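Local coordinates for protein intramolecular trans-sialidase (PDB 3SLI) that catalyses the cleavage of sialosides by intramolecular trans-sialylation, releasing 2,7-anhydro-Neu5Ac, in the leech Macrobdella decora, at residues G601-T606 and D612-E617; Q36-L41 and E185-A190. All coordinates share one frame; numbering follows the deposited sequence.

Contact 1 of 2, residues G601-T606 and D612-E617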
# COMPACT_ATOMS: atom_id res chain seq x y z
N GLY A 601 12.97 18.10 9.81
CA GLY A 601 13.74 18.14 11.04
C GLY A 601 15.12 18.72 10.80
O GLY A 601 15.86 18.24 9.93
N LEU A 602 15.46 19.76 11.55
CA LEU A 602 16.75 20.43 11.44
C LEU A 602 17.72 19.86 12.48
O LEU A 602 17.41 19.81 13.67
CB LEU A 602 16.58 21.94 11.65
CG LEU A 602 16.26 22.83 10.44
CD1 LEU A 602 15.42 22.11 9.39
CD2 LEU A 602 15.60 24.12 10.90
N VAL A 603 18.88 19.42 12.01
CA VAL A 603 19.91 18.83 12.87
C VAL A 603 20.73 19.91 13.57
O VAL A 603 21.30 20.79 12.92
CB VAL A 603 20.85 17.90 12.06
CG1 VAL A 603 21.99 17.38 12.96
CG2 VAL A 603 20.07 16.73 11.46
N ASN A 604 20.77 19.84 14.89
CA ASN A 604 21.53 20.80 15.70
C ASN A 604 22.63 20.06 16.44
O ASN A 604 22.46 18.92 16.88
CB ASN A 604 20.63 21.50 16.73
CG ASN A 604 19.63 22.44 16.09
OD1 ASN A 604 19.96 23.57 15.74
ND2 ASN A 604 18.39 21.99 15.95
N ASP A 605 23.79 20.70 16.54
CA ASP A 605 24.90 20.12 17.28
C ASP A 605 24.71 20.70 18.68
O ASP A 605 24.71 21.92 18.86
CB ASP A 605 26.24 20.56 16.67
CG ASP A 605 27.41 19.83 17.29
OD1 ASP A 605 27.45 19.71 18.53
OD2 ASP A 605 28.29 19.38 16.53
N THR A 606 24.50 19.83 19.66
CA THR A 606 24.27 20.25 21.04
C THR A 606 25.52 20.68 21.79
O THR A 606 25.43 21.34 22.83
CB THR A 606 23.61 19.14 21.86
OG1 THR A 606 24.49 18.01 21.93
CG2 THR A 606 22.28 18.72 21.24
N ASP A 612 24.76 11.81 22.40
CA ASP A 612 24.03 13.05 22.68
C ASP A 612 24.53 14.22 21.85
O ASP A 612 24.12 15.36 22.07
CB ASP A 612 24.12 13.39 24.17
CG ASP A 612 23.48 12.33 25.05
OD1 ASP A 612 22.25 12.13 24.96
OD2 ASP A 612 24.22 11.70 25.84
N LYS A 613 25.41 13.95 20.89
CA LYS A 613 25.98 15.00 20.05
C LYS A 613 24.95 15.81 19.27
O LYS A 613 25.02 17.04 19.23
CB LYS A 613 27.02 14.42 19.10
CG LYS A 613 27.70 15.45 18.20
CD LYS A 613 28.91 14.84 17.51
CE LYS A 613 29.55 15.79 16.51
NZ LYS A 613 30.07 17.03 17.14
N TYR A 614 23.98 15.13 18.66
CA TYR A 614 22.98 15.81 17.85
C TYR A 614 21.55 15.78 18.39
O TYR A 614 21.13 14.83 19.04
CB TYR A 614 22.97 15.24 16.42
CG TYR A 614 24.29 15.37 15.69
CD1 TYR A 614 24.70 16.59 15.15
CD2 TYR A 614 25.13 14.27 15.52
CE1 TYR A 614 25.90 16.70 14.45
CE2 TYR A 614 26.32 14.37 14.83
CZ TYR A 614 26.70 15.58 14.29
OH TYR A 614 27.87 15.67 13.56
N SER A 615 20.81 16.83 18.06
CA SER A 615 19.42 16.97 18.45
C SER A 615 18.67 17.45 17.22
O SER A 615 19.11 18.39 16.55
CB SER A 615 19.29 18.00 19.56
OG SER A 615 17.94 18.14 19.96
N VAL A 616 17.56 16.79 16.89
CA VAL A 616 16.76 17.17 15.73
C VAL A 616 15.54 17.99 16.15
O VAL A 616 14.75 17.56 16.99
CB VAL A 616 16.30 15.92 14.94
CG1 VAL A 616 15.42 16.32 13.77
CG2 VAL A 616 17.51 15.15 14.44
N GLU A 617 15.42 19.19 15.60
CA GLU A 617 14.29 20.06 15.88
C GLU A 617 13.25 19.90 14.75
O GLU A 617 13.52 20.28 13.61
CB GLU A 617 14.73 21.53 15.93
CG GLU A 617 13.57 22.51 16.11
CD GLU A 617 13.92 23.95 15.77
OE1 GLU A 617 15.06 24.21 15.30
OE2 GLU A 617 13.05 24.82 15.97
O HOH W 1 29.42 18.60 19.77
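The carbonyl oxygen of K613 is approached by two groups of T606, where the hairpin of strands 596-605 and 614-623 meets its turn. T606 N donates to K613 O over 2.9 Å in a nearly straight bond (164° at the hydrogen). T606 OG1 sits between two carbonyls, 2.7 Å from D612 O and within similar reach of K613 O, and also bonds the amide of N608 in the turn. A chi1 of 62° places this hydroxyl between the backbone N and carbonyl carbon of T606, facing the carbonyls of D612 and K613, while its CG2 lies against S615 CB at 3.5 Å.

Beside this bond a salt bridge joins D605 to K613: K613 NZ meets D605 OD2 from the syn side at 3.0 Å, 21° out of the carboxylate plane. The lysine chain is extended up to its last torsion, where a bend brings the ammonium round to the acid. A water spans the same pair, donating to D605 OD1 and accepting from K613 NZ, and OD1 is further held by G607 N.

Beyond the turn the strands run antiparallel, with two-way backbone bonds at L602-E617 and N604-S615. On the face shared by V603, D605, Y614 and V616, the V603 and Y614 side chains cross obliquely, V603 CG1 lying 3.6 Å from Y614 CD1, and N604 O lies near the ring plane at its edge. N604 ND2 passes E617 CB at 3.7 Å, while N604 OD1 is taken by K579. Y614 and V616 also reach strand 526-530 of the neighbouring sheet.

Charge, water and hydroxyl bonds thus concentrate at the exposed turn, whereas Y614 and V616 lie against the neighbouring blade, consistent with a hairpin end tied down chiefly by polar chemistry.

Contact 2 of 2, residues Q36-L41 and E185-A190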
# COMPACT_ATOMS: atom_id res chain seq x y z
N GLN A 36 -34.73 5.46 -14.23
CA GLN A 36 -33.30 5.15 -14.37
C GLN A 36 -32.62 6.47 -14.73
O GLN A 36 -33.25 7.53 -14.66
CB GLN A 36 -33.08 4.16 -15.51
CG GLN A 36 -33.46 4.72 -16.86
CD GLN A 36 -32.68 4.06 -17.98
OE1 GLN A 36 -32.14 2.97 -17.81
NE2 GLN A 36 -32.60 4.74 -19.12
N GLY A 37 -31.34 6.42 -15.09
CA GLY A 37 -30.66 7.65 -15.46
C GLY A 37 -29.20 7.74 -15.09
O GLY A 37 -28.59 6.76 -14.66
N THR A 38 -28.64 8.94 -15.24
CA THR A 38 -27.24 9.19 -14.93
C THR A 38 -27.10 10.56 -14.29
O THR A 38 -27.74 11.52 -14.72
CB THR A 38 -26.36 9.18 -16.21
OG1 THR A 38 -26.62 8.00 -16.98
CG2 THR A 38 -24.88 9.21 -15.84
N ILE A 39 -26.31 10.66 -13.23
CA ILE A 39 -26.07 11.94 -12.58
C ILE A 39 -24.58 12.14 -12.53
O ILE A 39 -23.83 11.24 -12.15
CB ILE A 39 -26.61 12.02 -11.12
CG1 ILE A 39 -28.13 11.85 -11.08
CG2 ILE A 39 -26.23 13.37 -10.51
CD1 ILE A 39 -28.56 10.43 -10.84
N ILE A 40 -24.13 13.29 -12.99
CA ILE A 40 -22.72 13.60 -12.96
C ILE A 40 -22.55 14.99 -12.38
O ILE A 40 -23.26 15.92 -12.77
CB ILE A 40 -22.04 13.45 -14.36
CG1 ILE A 40 -20.66 14.10 -14.34
CG2 ILE A 40 -22.90 14.01 -15.45
CD1 ILE A 40 -19.70 13.44 -15.27
N LEU A 41 -21.66 15.11 -11.41
CA LEU A 41 -21.43 16.40 -10.80
C LEU A 41 -20.01 16.65 -10.34
O LEU A 41 -19.26 15.72 -10.02
CB LEU A 41 -22.43 16.68 -9.67
CG LEU A 41 -22.52 15.91 -8.35
CD1 LEU A 41 -23.31 16.77 -7.39
CD2 LEU A 41 -23.20 14.56 -8.53
N GLU A 185 -17.63 4.38 -20.67
CA GLU A 185 -16.61 5.13 -21.39
C GLU A 185 -16.84 6.64 -21.26
O GLU A 185 -15.92 7.39 -20.93
CB GLU A 185 -16.60 4.69 -22.86
CG GLU A 185 -16.21 3.21 -23.10
CD GLU A 185 -17.17 2.17 -22.46
OE1 GLU A 185 -18.41 2.29 -22.60
OE2 GLU A 185 -16.66 1.20 -21.84
N GLU A 186 -18.07 7.07 -21.50
CA GLU A 186 -18.40 8.49 -21.40
C GLU A 186 -18.20 9.00 -19.97
O GLU A 186 -17.80 10.15 -19.77
CB GLU A 186 -19.86 8.75 -21.79
CG GLU A 186 -20.22 8.41 -23.22
CD GLU A 186 -21.69 8.66 -23.52
OE1 GLU A 186 -22.07 9.85 -23.64
OE2 GLU A 186 -22.46 7.68 -23.61
N LEU A 187 -18.51 8.16 -18.99
CA LEU A 187 -18.38 8.54 -17.58
C LEU A 187 -16.94 8.57 -17.08
O LEU A 187 -16.58 9.45 -16.30
CB LEU A 187 -19.27 7.66 -16.69
CG LEU A 187 -20.77 7.85 -17.02
CD1 LEU A 187 -21.64 6.88 -16.22
CD2 LEU A 187 -21.16 9.30 -16.76
N ILE A 188 -16.12 7.64 -17.56
CA ILE A 188 -14.69 7.60 -17.22
C ILE A 188 -14.10 8.90 -17.76
O ILE A 188 -13.38 9.62 -17.06
CB ILE A 188 -13.96 6.41 -17.94
CG1 ILE A 188 -14.38 5.06 -17.34
CG2 ILE A 188 -12.45 6.58 -17.88
CD1 ILE A 188 -13.95 4.84 -15.91
N GLN A 189 -14.44 9.22 -19.00
CA GLN A 189 -13.99 10.42 -19.68
C GLN A 189 -14.48 11.69 -18.95
O GLN A 189 -13.68 12.57 -18.61
CB GLN A 189 -14.52 10.40 -21.12
CG GLN A 189 -14.05 11.54 -22.00
CD GLN A 189 -12.59 11.41 -22.38
OE1 GLN A 189 -12.11 10.32 -22.67
NE2 GLN A 189 -11.88 12.53 -22.38
N ALA A 190 -15.78 11.77 -18.69
CA ALA A 190 -16.37 12.92 -18.01
C ALA A 190 -15.78 13.18 -16.62
O ALA A 190 -15.46 14.32 -16.28
CB ALA A 190 -17.87 12.75 -17.91
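I40 reaches across to A190 with a single methyl group. Its CB points from strand 37-45 toward helix 184-191, and from there CG1 continues anti to the backbone N (chi1 166°), with a roughly extended second torsion (chi2 150°) carrying the chain out to CD1. The branch methyl CG2 stays back near the strand, between the backbone N and the carbonyl carbon. At the tip, CD1 presses on A190 CB at 3.3 Å, tighter than usual for two carbons, and passes 4.2 Å from the carbonyl carbon A190 C. The small A190 side chain lets the tip lie near the helix backbone. Along its flanks I40 is supported by A114, K176 and Y178 of the two neighbouring strands.

About one helical turn before A190, L187 meets T38 tip to tip. T38 CG2 lies 3.8 Å from L187 CD2 and 4.0 Å from L187 CD1, set in the fork of the leucine. The threonine chi1 of -50° puts OG1 beside the backbone N and leaves CG2 anti to it, facing the helix; OG1 turns to bond N180 O and L182 N, which leaves the apolar branch for the contact. L187 further spreads over A114 and K116 and touches F127.

The nearest CA atoms, those of I40 and L187, are 8.1 Å apart, a spacing bridged by side chains alone. I39 and L41 point to the other side of the strand, where they pack on F55 and L54 of strand 51-58. The short helix thus covers the outer face of one sheet while the inner face builds the core against a second sheet, an arrangement that fits the concanavalin-like beta-sandwich assigned to this N-terminal domain.

Overall arrangement
Contacts 1 and 2 belong to different domains and lie on opposite sides of the chain's centre, with centres 54 Å apart and nearest atoms about 38 Å apart. Along the sequence they are in series: the 36-41/185-190 pair is complete before the 601-606/612-617 hairpin begins. Contact 2 joins parts of the lectin-like N-terminal sandwich 144 residues apart in sequence, whereas contact 1 is local and closes the edge of one blade of the sialidase propeller. The bound 2,7-anhydro-Neu5Ac occupies the propeller, as expected for a sialidase, and neither contact borders it. The centre of contact 1 lies about 32 Å, and that of contact 2 about 29 Å, from the centre of the chain.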